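Local coordinates for 223aa long hypothetical arylmalonate decarboxylase (Sulfolobus tokodaii, PDB 2DGD), which is of unproven function but, as a member of the arylmalonate decarboxylase family, probably removes carbon dioxide from aryl-substituted malonates, at residues Gly3-Ile8 with Glu29-His34. Numbering follows the deposited sequence.
Sequences GGRGRI and EGVSIH
E29 offers its backbone O to the guanidinium of R5. NH2 of R5 gives a nearly straight bond of 3.0 Å to O of E29, in the guanidinium plane and on a carbonyl lone pair. The R5 chain reaches it extended, with CG anti to the backbone N (chi1 -164°). NH1 of R5 forms a salt bridge with D194 of a second subunit, and OE1 of E29 hydrogen-bonds OH of Y190 there. An alanine in place of R5 would probably leave O of E29 without this donor and take this cation from that D194. O of G30 accepts N of R5 at 2.9 Å and, weakly, N of G6. V31 begins the paired strand, and its CG1 lies 4.1 Å from CD1 of I8. Parallel pairing follows: N of S32 donates to O of G6, and O of S32 accepts N of I8 at 2.9 Å. The two strands are the first and second of a beta-alpha-beta unit in a parallel sheet, joined through helix 19-26. CD1 of I33 packs on CB of I8 at 3.8 Å, on the sheet face shared with V31. N of H34 donates a hydrogen bond to O of I8 at 2.8 Å. NE2 of H34 shares a hydrogen bond with OG of S32 and lies beside CD of R7; the ring and the R7 guanidinium are turned 75° apart. ND1 of H34 hydrogen-bonds E20 of a third subunit; with both nitrogens engaged, the ring's rotation is probably fixed.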
ATOM      1  N   GLY A   3       4.492  13.376  23.887  1.00 28.53           N
ATOM      2  CA  GLY A   3       3.073  13.358  23.601  1.00 26.33           C
ATOM      3  C   GLY A   3       2.592  14.777  23.372  1.00 25.25           C
ATOM      4  O   GLY A   3       1.868  15.333  24.193  1.00 25.15           O
ATOM      5  N   GLY A   4       3.005  15.366  22.255  1.00 24.36           N
ATOM      6  CA  GLY A   4       2.615  16.726  21.937  1.00 23.76           C
ATOM      7  C   GLY A   4       1.111  16.889  21.879  1.00 24.02           C
ATOM      8  O   GLY A   4       0.584  17.986  22.078  1.00 23.86           O
ATOM      9  N   ARG A   5       0.420  15.788  21.607  1.00 22.51           N
ATOM     10  CA  ARG A   5      -1.031  15.781  21.525  1.00 21.89           C
ATOM     11  C   ARG A   5      -1.635  15.487  22.905  1.00 22.85           C
ATOM     12  O   ARG A   5      -2.747  15.913  23.221  1.00 23.84           O
ATOM     13  CB  ARG A   5      -1.468  14.720  20.529  1.00 19.81           C
ATOM     14  CG  ARG A   5      -2.891  14.846  20.062  1.00 19.13           C
ATOM     15  CD  ARG A   5      -3.134  13.856  18.955  1.00 19.26           C
ATOM     16  NE  ARG A   5      -4.427  14.035  18.308  1.00 20.01           N
ATOM     17  CZ  ARG A   5      -4.862  13.262  17.323  1.00 20.11           C
ATOM     18  NH1 ARG A   5      -6.054  13.484  16.783  1.00 20.62           N
ATOM     19  NH2 ARG A   5      -4.098  12.265  16.879  1.00 16.60           N
ATOM     20  N   GLY A   6      -0.888  14.759  23.723  1.00 22.37           N
ATOM     21  CA  GLY A   6      -1.368  14.429  25.048  1.00 22.16           C
ATOM     22  C   GLY A   6      -0.521  13.359  25.704  1.00 22.22           C
ATOM     23  O   GLY A   6       0.079  12.524  25.023  1.00 22.24           O
ATOM     24  N   ARG A   7      -0.469  13.395  27.032  1.00 21.80           N
ATOM     25  CA  ARG A   7       0.301  12.431  27.803  1.00 20.27           C
ATOM     26  C   ARG A   7      -0.581  11.816  28.873  1.00 19.86           C
ATOM     27  O   ARG A   7      -1.105  12.519  29.732  1.00 19.94           O
ATOM     28  CB  ARG A   7       1.504  13.115  28.446  1.00 18.81           C
ATOM     29  CG  ARG A   7       2.515  13.638  27.447  1.00 17.57           C
ATOM     30  CD  ARG A   7       3.906  13.519  28.018  1.00 18.70           C
ATOM     31  NE  ARG A   7       4.597  14.801  28.119  1.00 19.59           N
ATOM     32  CZ  ARG A   7       5.522  15.218  27.262  1.00 19.52           C
ATOM     33  NH1 ARG A   7       6.098  16.390  27.437  1.00 16.37           N
ATOM     34  NH2 ARG A   7       5.876  14.451  26.237  1.00 22.14           N
ATOM     35  N   ILE A   8      -0.751  10.502  28.810  1.00 19.26           N
ATOM     36  CA  ILE A   8      -1.588   9.806  29.775  1.00 18.90           C
ATOM     37  C   ILE A   8      -0.764   9.001  30.770  1.00 19.01           C
ATOM     38  O   ILE A   8      -0.000   8.107  30.398  1.00 18.68           O
ATOM     39  CB  ILE A   8      -2.577   8.858  29.057  1.00 20.47           C
ATOM     40  CG1 ILE A   8      -3.440   9.660  28.080  1.00 20.50           C
ATOM     41  CG2 ILE A   8      -3.460   8.144  30.073  1.00 19.65           C
ATOM     42  CD1 ILE A   8      -4.380   8.820  27.255  1.00 18.03           C
ATOM     43  N   GLU A  29      -1.975   9.030  17.381  1.00 24.93           N
ATOM     44  CA  GLU A  29      -0.701   9.692  17.105  1.00 27.78           C
ATOM     45  C   GLU A  29      -0.458  10.978  17.879  1.00 26.82           C
ATOM     46  O   GLU A  29      -1.289  11.883  17.865  1.00 28.74           O
ATOM     47  CB  GLU A  29      -0.584   9.991  15.622  1.00 30.68           C
ATOM     48  CG  GLU A  29       0.672   9.453  15.004  1.00 37.31           C
ATOM     49  CD  GLU A  29       1.300  10.451  14.073  1.00 42.17           C
ATOM     50  OE1 GLU A  29       0.557  11.036  13.249  1.00 46.10           O
ATOM     51  OE2 GLU A  29       2.533  10.649  14.165  1.00 44.46           O
ATOM     52  N   GLY A  30       0.690  11.063  18.536  1.00 24.61           N
ATOM     53  CA  GLY A  30       1.011  12.251  19.293  1.00 23.68           C
ATOM     54  C   GLY A  30       0.700  12.066  20.761  1.00 24.43           C
ATOM     55  O   GLY A  30       0.934  12.962  21.577  1.00 27.46           O
ATOM     56  N   VAL A  31       0.162  10.903  21.103  1.00 22.53           N
ATOM     57  CA  VAL A  31      -0.180  10.604  22.484  1.00 21.45           C
ATOM     58  C   VAL A  31       0.792   9.564  23.010  1.00 21.00           C
ATOM     59  O   VAL A  31       1.141   8.619  22.302  1.00 21.13           O
ATOM     60  CB  VAL A  31      -1.621  10.041  22.594  1.00 21.32           C
ATOM     61  CG1 VAL A  31      -1.986   9.794  24.046  1.00 21.35           C
ATOM     62  CG2 VAL A  31      -2.595  10.997  21.976  1.00 21.36           C
ATOM     63  N   SER A  32       1.246   9.748  24.243  1.00 20.33           N
ATOM     64  CA  SER A  32       2.152   8.790  24.851  1.00 21.56           C
ATOM     65  C   SER A  32       1.635   8.367  26.224  1.00 22.00           C
ATOM     66  O   SER A  32       0.903   9.110  26.888  1.00 21.47           O
ATOM     67  CB  SER A  32       3.569   9.365  24.954  1.00 20.61           C
ATOM     68  OG  SER A  32       3.578  10.601  25.633  1.00 23.30           O
ATOM     69  N   ILE A  33       2.011   7.156  26.626  1.00 22.13           N
ATOM     70  CA  ILE A  33       1.598   6.576  27.896  1.00 22.00           C
ATOM     71  C   ILE A  33       2.781   6.508  28.861  1.00 22.80           C
ATOM     72  O   ILE A  33       3.874   6.075  28.492  1.00 23.86           O
ATOM     73  CB  ILE A  33       1.042   5.151  27.674  1.00 21.38           C
ATOM     74  CG1 ILE A  33      -0.005   5.174  26.558  1.00 20.48           C
ATOM     75  CG2 ILE A  33       0.428   4.618  28.957  1.00 20.51           C
ATOM     76  CD1 ILE A  33      -1.186   6.095  26.836  1.00 20.57           C
ATOM     77  N   HIS A  34       2.560   6.930  30.101  1.00 23.11           N
ATOM     78  CA  HIS A  34       3.617   6.922  31.109  1.00 23.58           C
ATOM     79  C   HIS A  34       3.108   6.228  32.355  1.00 24.06           C
ATOM     80  O   HIS A  34       2.101   6.640  32.933  1.00 25.44           O
ATOM     81  CB  HIS A  34       4.021   8.355  31.408  1.00 22.40           C
ATOM     82  CG  HIS A  34       4.331   9.135  30.173  1.00 23.62           C
ATOM     83  ND1 HIS A  34       5.492   8.950  29.454  1.00 22.73           N
ATOM     84  CD2 HIS A  34       3.588  10.024  29.470  1.00 23.02           C
ATOM     85  CE1 HIS A  34       5.451   9.690  28.360  1.00 23.28           C
ATOM     86  NE2 HIS A  34       4.306  10.351  28.346  1.00 23.68           N
TER